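One contact in two related proteins. Structure 1 is chitin oligosaccharide binding protein NagB2 from Paenibacillus sp., which probably binds short chitin oligosaccharides outside the cell as the solute-binding component of a sugar uptake system: PDB 7EHQ (chain A, 1.70 Å), residues 111-116 and 138-143. Structure 2 is chitin oligosaccahride binding protein NagB1 from Paenibacillus sp.: PDB 7EHP (chain B, 2.01 Å), residues 82-87 and 109-114. Structure 2 is superposed on structure 1 by the backbone atoms of these residues (RMSD 0.24 Å); each is numbered along its deposited sequence.

Structure 1 (7EHQ); sequences LLPLND and KIYGLP.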
loop_
_atom_site.group_PDB
_atom_site.type_symbol
_atom_site.label_atom_id
_atom_site.label_comp_id
_atom_site.label_asym_id
_atom_site.label_seq_id
_atom_site.Cartn_x
_atom_site.Cartn_y
_atom_site.Cartn_z
ATOM N N LEU A 111 5.936 4.199 -20.732
ATOM C CA LEU A 111 6.546 3.149 -19.922
ATOM C C LEU A 111 7.320 2.182 -20.808
ATOM O O LEU A 111 6.777 1.663 -21.797
ATOM C CB LEU A 111 5.476 2.369 -19.141
ATOM C CG LEU A 111 4.679 3.146 -18.093
ATOM C CD1 LEU A 111 3.763 2.187 -17.298
ATOM C CD2 LEU A 111 5.595 3.923 -17.168
ATOM N N LEU A 112 8.553 1.898 -20.416
ATOM C CA LEU A 112 9.394 0.920 -21.131
ATOM C C LEU A 112 8.798 -0.483 -21.025
ATOM O O LEU A 112 8.557 -0.965 -19.916
ATOM C CB LEU A 112 10.806 0.942 -20.537
ATOM C CG LEU A 112 11.882 0.129 -21.284
ATOM C CD1 LEU A 112 12.284 0.816 -22.581
ATOM C CD2 LEU A 112 13.089 -0.105 -20.405
ATOM N N PRO A 113 8.560 -1.173 -22.142
ATOM C CA PRO A 113 8.141 -2.577 -22.070
ATOM C C PRO A 113 9.312 -3.428 -21.602
ATOM O O PRO A 113 10.409 -3.310 -22.131
ATOM C CB PRO A 113 7.760 -2.918 -23.518
ATOM C CG PRO A 113 8.422 -1.852 -24.341
ATOM C CD PRO A 113 8.413 -0.621 -23.497
ATOM N N LEU A 114 9.067 -4.298 -20.624
ATOM C CA LEU A 114 10.151 -4.975 -19.930
ATOM C C LEU A 114 10.292 -6.454 -20.286
ATOM O O LEU A 114 11.218 -7.107 -19.777
ATOM C CB LEU A 114 9.968 -4.822 -18.417
ATOM C CG LEU A 114 9.942 -3.399 -17.901
ATOM C CD1 LEU A 114 9.668 -3.470 -16.417
ATOM C CD2 LEU A 114 11.297 -2.677 -18.178
ATOM N N ASN A 115 9.436 -6.992 -21.156
ATOM C CA ASN A 115 9.433 -8.435 -21.419
ATOM C C ASN A 115 10.802 -8.925 -21.880
ATOM O O ASN A 115 11.314 -9.922 -21.362
ATOM C CB ASN A 115 8.365 -8.806 -22.454
ATOM C CG ASN A 115 6.955 -8.441 -22.013
ATOM O OD1 ASN A 115 6.679 -7.303 -21.668
ATOM N ND2 ASN A 115 6.063 -9.420 -22.014
ATOM N N ASP A 116 11.412 -8.217 -22.838
ATOM C CA ASP A 116 12.692 -8.635 -23.389
ATOM C C ASP A 116 13.824 -8.488 -22.375
ATOM O O ASP A 116 14.718 -9.345 -22.311
ATOM C CB ASP A 116 13.008 -7.819 -24.650
ATOM C CG ASP A 116 12.132 -8.202 -25.840
ATOM O OD1 ASP A 116 11.495 -9.279 -25.813
ATOM O OD2 ASP A 116 12.095 -7.429 -26.814
ATOM N N LYS A 138 2.083 -7.030 -22.094
ATOM C CA LYS A 138 3.392 -6.436 -21.934
ATOM C C LYS A 138 3.577 -5.939 -20.502
ATOM O O LYS A 138 2.671 -5.358 -19.903
ATOM C CB LYS A 138 3.596 -5.301 -22.936
ATOM C CG LYS A 138 3.737 -5.803 -24.354
ATOM C CD LYS A 138 4.036 -4.677 -25.325
ATOM C CE LYS A 138 4.669 -5.244 -26.595
ATOM N NZ LYS A 138 4.551 -4.324 -27.755
ATOM N N ILE A 139 4.761 -6.171 -19.960
ATOM C CA ILE A 139 5.076 -5.848 -18.576
ATOM C C ILE A 139 5.703 -4.468 -18.518
ATOM O O ILE A 139 6.664 -4.174 -19.233
ATOM C CB ILE A 139 6.014 -6.916 -17.980
ATOM C CG1 ILE A 139 5.395 -8.298 -18.083
ATOM C CG2 ILE A 139 6.368 -6.574 -16.553
ATOM C CD1 ILE A 139 6.423 -9.418 -17.951
ATOM N N TYR A 140 5.136 -3.593 -17.687
ATOM C CA TYR A 140 5.486 -2.184 -17.717
ATOM C C TYR A 140 6.004 -1.694 -16.379
ATOM O O TYR A 140 6.283 -0.496 -16.229
ATOM C CB TYR A 140 4.258 -1.341 -18.149
ATOM C CG TYR A 140 3.971 -1.433 -19.644
ATOM C CD1 TYR A 140 4.784 -0.783 -20.568
ATOM C CD2 TYR A 140 2.886 -2.129 -20.114
ATOM C CE1 TYR A 140 4.515 -0.855 -21.938
ATOM C CE2 TYR A 140 2.609 -2.208 -21.473
ATOM C CZ TYR A 140 3.436 -1.556 -22.370
ATOM O OH TYR A 140 3.170 -1.621 -23.730
ATOM N N GLY A 141 6.181 -2.593 -15.411
ATOM C CA GLY A 141 6.843 -2.217 -14.170
ATOM C C GLY A 141 7.046 -3.480 -13.371
ATOM O O GLY A 141 6.524 -4.546 -13.723
ATOM N N LEU A 142 7.823 -3.354 -12.294
ATOM C CA LEU A 142 8.223 -4.510 -11.504
ATOM C C LEU A 142 7.966 -4.251 -10.028
ATOM O O LEU A 142 8.579 -3.342 -9.443
ATOM C CB LEU A 142 9.701 -4.864 -11.753
ATOM C CG LEU A 142 10.050 -5.186 -13.200
ATOM C CD1 LEU A 142 11.594 -5.418 -13.313
ATOM C CD2 LEU A 142 9.281 -6.425 -13.677
ATOM N N PRO A 143 7.102 -5.035 -9.386
ATOM C CA PRO A 143 6.857 -4.855 -7.951
ATOM C C PRO A 143 8.164 -5.008 -7.192
ATOM O O PRO A 143 8.884 -6.002 -7.370
ATOM C CB PRO A 143 5.906 -6.008 -7.610
ATOM C CG PRO A 143 6.106 -6.980 -8.737
ATOM C CD PRO A 143 6.303 -6.138 -9.931
HETATM O O HOH W 1 8.675 0.204 -17.227
#
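Asn115, in the first turn of helix 115-120, turns its side-chain carbonyl onto the backbone of strand 138-154: OD1 accepts from Ile139 N at 2.8 Å in a nearly straight bond (175°), the donor tilted 19° from the carbonyl plane. With CG beside the backbone N (chi1 -60°), the amide reaches across to the strand, and ND2 bonds Gly137 O, so both ends of the amide are held. One residue back, Leu114 N donates to Ile139 O (2.8 Å). Pro113 meets Tyr140 with its CB, 4.2 Å from CE1 of the tyrosine, and reaches the Lys138 chain more loosely. Leu111 crosses Tyr140, with Leu111 CB 3.5 Å from Tyr140 CD1. The carbonyl O of Leu111 lies at the ring edge. Leu114 CD1 packs on Leu142 CG at 3.7 Å. A water bridges Leu112 O and Tyr140 O. The contact thus joins the loop and helix start to the beginning of the long strand in this periplasmic-binding-protein fold, with the side chain of Leu142 about 11 Å from a bound N-acetylglucosamine.

How the two compare
The backbone amide of Ile139(A) and of Ile110(B) is bonded in both proteins, but by a side chain from a different position. Asn115(A) OD1 accepts from Ile139(A) N at 2.8 Å; Thr86(B) OG1 remains 4.1 Å from Ile110(B) N, too far, and Glu84(B) OE2 takes the bond at 2.9 Å. After superposition Asn115(A) OD1 and Glu84(B) OE2 are 1.2 Å apart, so an amide oxygen from the helix is replaced by a carboxylate oxygen from two residues earlier. Pro113(A) has no polar atom for this. Its CB coincides with that of Glu84(B), but its CG and CD have no counterpart there, and the approach of Pro113(A) CD to Leu111(A) O (3.3 Å) is absent from structure 2. Lys138(A)/Lys109(B) and Tyr140(A)/Tyr111(B) are touched in both.

In structure 2 Thr86(B) belongs to the same network. Its OG1 falls 0.5 Å apart from CG of Asn115(A) and bonds Glu84(B) OE2 at 2.5 Å; Thr86(B) N bonds Glu84(B) OE1. ND2 of Asn115(A) has no equivalent in Thr86(B), nor has CG2 of Thr86(B) in Asn115(A). Asn115(A) OD1 approaches Lys138(A) CA at 3.4 Å, whereas Thr86(B) OG1 stays 4.7 Å from Lys109(B) CA. The helix start of structure 2 carries a carboxylate cap, which may stiffen the turn and bring a negative charge to the strand amide. At the exposed next position the carboxylate of Asp116(A) has no counterpart in Pro87(B), whose CD lies 3.2 Å from Glu84(B) OE1. Leu111(A), Leu114(A), Ile139(A) and Leu142(A) match their counterparts, and the bridging water keeps its place. The exposed ends of Lys138(A) and Lys109(B) are turned, their NZ atoms 2.3 Å apart.

Structure 2 (7EHP); sequences LLELTP and KIYGLP.
Glu84 meets the backbone N of Ile110, while Thr86 OG1 lies across the Ile110 side chain, 3.9 Å from Ile110 CD1. The glutamate OE2 accepts from Ile110 N at 2.9 Å in a nearly straight bond (173°), met on the anti side and 22° out of the carboxylate plane; its syn lone pair takes Thr86 OG1. The other oxygen, OE1, caps the helix start by accepting from Thr86 N (3.0 Å), which comes from above the carboxylate plane. Bending at chi2 (-81°) folds the chain back to make this possible, and three bonds then fix the carboxylate. One residue back from Thr86, Leu85 N donates to Ile110 O (2.8 Å). Glu84 CG lies near Tyr111, 3.8 Å from CZ of the ring, and the glutamate crosses the Lys109 chain at about a right angle. Leu82 crosses Tyr111, with Leu82 CD1 3.5 Å from Tyr111 CB. The carbonyl O of Leu82 lies at the ring edge. Leu85 CD1 packs on Leu113 CG at 3.8 Å. A water bridges Leu83 O and Tyr111 O.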
loop_
_atom_site.group_PDB
_atom_site.type_symbol
_atom_site.label_atom_id
_atom_site.label_comp_id
_atom_site.label_asym_id
_atom_site.label_seq_id
_atom_site.Cartn_x
_atom_site.Cartn_y
_atom_site.Cartn_z
ATOM N N LEU B 82 6.067 4.300 -20.802
ATOM C CA LEU B 82 6.717 3.284 -19.987
ATOM C C LEU B 82 7.432 2.292 -20.877
ATOM O O LEU B 82 6.838 1.761 -21.821
ATOM C CB LEU B 82 5.724 2.521 -19.113
ATOM C CG LEU B 82 4.898 3.246 -18.046
ATOM C CD1 LEU B 82 4.210 2.198 -17.190
ATOM C CD2 LEU B 82 5.703 4.206 -17.173
ATOM N N LEU B 83 8.685 2.009 -20.536
ATOM C CA LEU B 83 9.451 0.978 -21.223
ATOM C C LEU B 83 8.836 -0.397 -20.988
ATOM O O LEU B 83 8.546 -0.767 -19.846
ATOM C CB LEU B 83 10.883 0.999 -20.715
ATOM C CG LEU B 83 11.906 0.134 -21.431
ATOM C CD1 LEU B 83 12.055 0.600 -22.891
ATOM C CD2 LEU B 83 13.208 0.228 -20.638
ATOM N N GLU B 84 8.633 -1.154 -22.064
ATOM C CA GLU B 84 8.162 -2.529 -21.947
ATOM C C GLU B 84 9.320 -3.435 -21.549
ATOM O O GLU B 84 10.417 -3.335 -22.102
ATOM C CB GLU B 84 7.541 -2.995 -23.263
ATOM C CG GLU B 84 6.453 -4.044 -23.101
ATOM C CD GLU B 84 7.024 -5.428 -22.915
ATOM O OE1 GLU B 84 8.143 -5.673 -23.422
ATOM O OE2 GLU B 84 6.362 -6.278 -22.277
ATOM N N LEU B 85 9.070 -4.331 -20.591
ATOM C CA LEU B 85 10.144 -5.004 -19.867
ATOM C C LEU B 85 10.311 -6.480 -20.209
ATOM O O LEU B 85 11.132 -7.155 -19.577
ATOM C CB LEU B 85 9.931 -4.862 -18.359
ATOM C CG LEU B 85 9.811 -3.441 -17.813
ATOM C CD1 LEU B 85 9.693 -3.466 -16.292
ATOM C CD2 LEU B 85 10.992 -2.585 -18.250
ATOM N N THR B 86 9.568 -7.004 -21.168
ATOM C CA THR B 86 9.673 -8.438 -21.427
ATOM C C THR B 86 11.008 -8.853 -22.066
ATOM O O THR B 86 11.558 -9.894 -21.678
ATOM C CB THR B 86 8.491 -8.897 -22.282
ATOM O OG1 THR B 86 7.268 -8.544 -21.617
ATOM C CG2 THR B 86 8.538 -10.407 -22.477
ATOM N N PRO B 87 11.579 -8.097 -23.020
ATOM C CA PRO B 87 12.924 -8.476 -23.495
ATOM C C PRO B 87 13.941 -8.536 -22.375
ATOM O O PRO B 87 14.712 -9.500 -22.295
ATOM C CB PRO B 87 13.259 -7.377 -24.513
ATOM C CG PRO B 87 11.943 -6.914 -24.999
ATOM C CD PRO B 87 11.070 -6.935 -23.773
ATOM N N LYS B 109 1.650 -7.422 -21.867
ATOM C CA LYS B 109 2.958 -6.778 -21.808
ATOM C C LYS B 109 3.191 -6.162 -20.431
ATOM O O LYS B 109 2.248 -5.826 -19.714
ATOM C CB LYS B 109 3.091 -5.713 -22.900
ATOM C CG LYS B 109 3.370 -6.325 -24.266
ATOM C CD LYS B 109 2.869 -5.454 -25.399
ATOM C CE LYS B 109 3.044 -6.150 -26.748
ATOM N NZ LYS B 109 4.466 -6.521 -27.049
ATOM N N ILE B 110 4.469 -6.008 -20.071
ATOM C CA ILE B 110 4.889 -5.744 -18.695
ATOM C C ILE B 110 5.601 -4.397 -18.636
ATOM O O ILE B 110 6.575 -4.174 -19.371
ATOM C CB ILE B 110 5.802 -6.867 -18.182
ATOM C CG1 ILE B 110 5.070 -8.192 -18.259
ATOM C CG2 ILE B 110 6.266 -6.604 -16.746
ATOM C CD1 ILE B 110 5.951 -9.370 -18.064
ATOM N N TYR B 111 5.137 -3.501 -17.740
ATOM C CA TYR B 111 5.654 -2.133 -17.734
ATOM C C TYR B 111 6.127 -1.657 -16.363
ATOM O O TYR B 111 6.444 -0.469 -16.205
ATOM C CB TYR B 111 4.611 -1.153 -18.288
ATOM C CG TYR B 111 4.162 -1.444 -19.715
ATOM C CD1 TYR B 111 3.237 -2.450 -19.978
ATOM C CD2 TYR B 111 4.680 -0.727 -20.800
ATOM C CE1 TYR B 111 2.816 -2.721 -21.271
ATOM C CE2 TYR B 111 4.267 -0.999 -22.115
ATOM C CZ TYR B 111 3.331 -2.000 -22.333
ATOM O OH TYR B 111 2.881 -2.298 -23.599
ATOM N N GLY B 112 6.201 -2.541 -15.383
ATOM C CA GLY B 112 6.847 -2.224 -14.124
ATOM C C GLY B 112 7.078 -3.508 -13.368
ATOM O O GLY B 112 6.592 -4.578 -13.755
ATOM N N LEU B 113 7.845 -3.395 -12.285
ATOM C CA LEU B 113 8.194 -4.554 -11.463
ATOM C C LEU B 113 7.931 -4.218 -10.003
ATOM O O LEU B 113 8.509 -3.239 -9.483
ATOM C CB LEU B 113 9.658 -4.970 -11.682
ATOM C CG LEU B 113 10.062 -5.409 -13.098
ATOM C CD1 LEU B 113 11.579 -5.656 -13.209
ATOM C CD2 LEU B 113 9.262 -6.637 -13.553
ATOM N N PRO B 114 7.094 -4.986 -9.303
ATOM C CA PRO B 114 6.883 -4.733 -7.876
ATOM C C PRO B 114 8.114 -5.126 -7.086
ATOM O O PRO B 114 8.728 -6.166 -7.342
ATOM C CB PRO B 114 5.693 -5.639 -7.533
ATOM C CG PRO B 114 5.840 -6.771 -8.486
ATOM C CD PRO B 114 6.261 -6.109 -9.777
HETATM O O HOH W 2 8.763 0.381 -17.213
#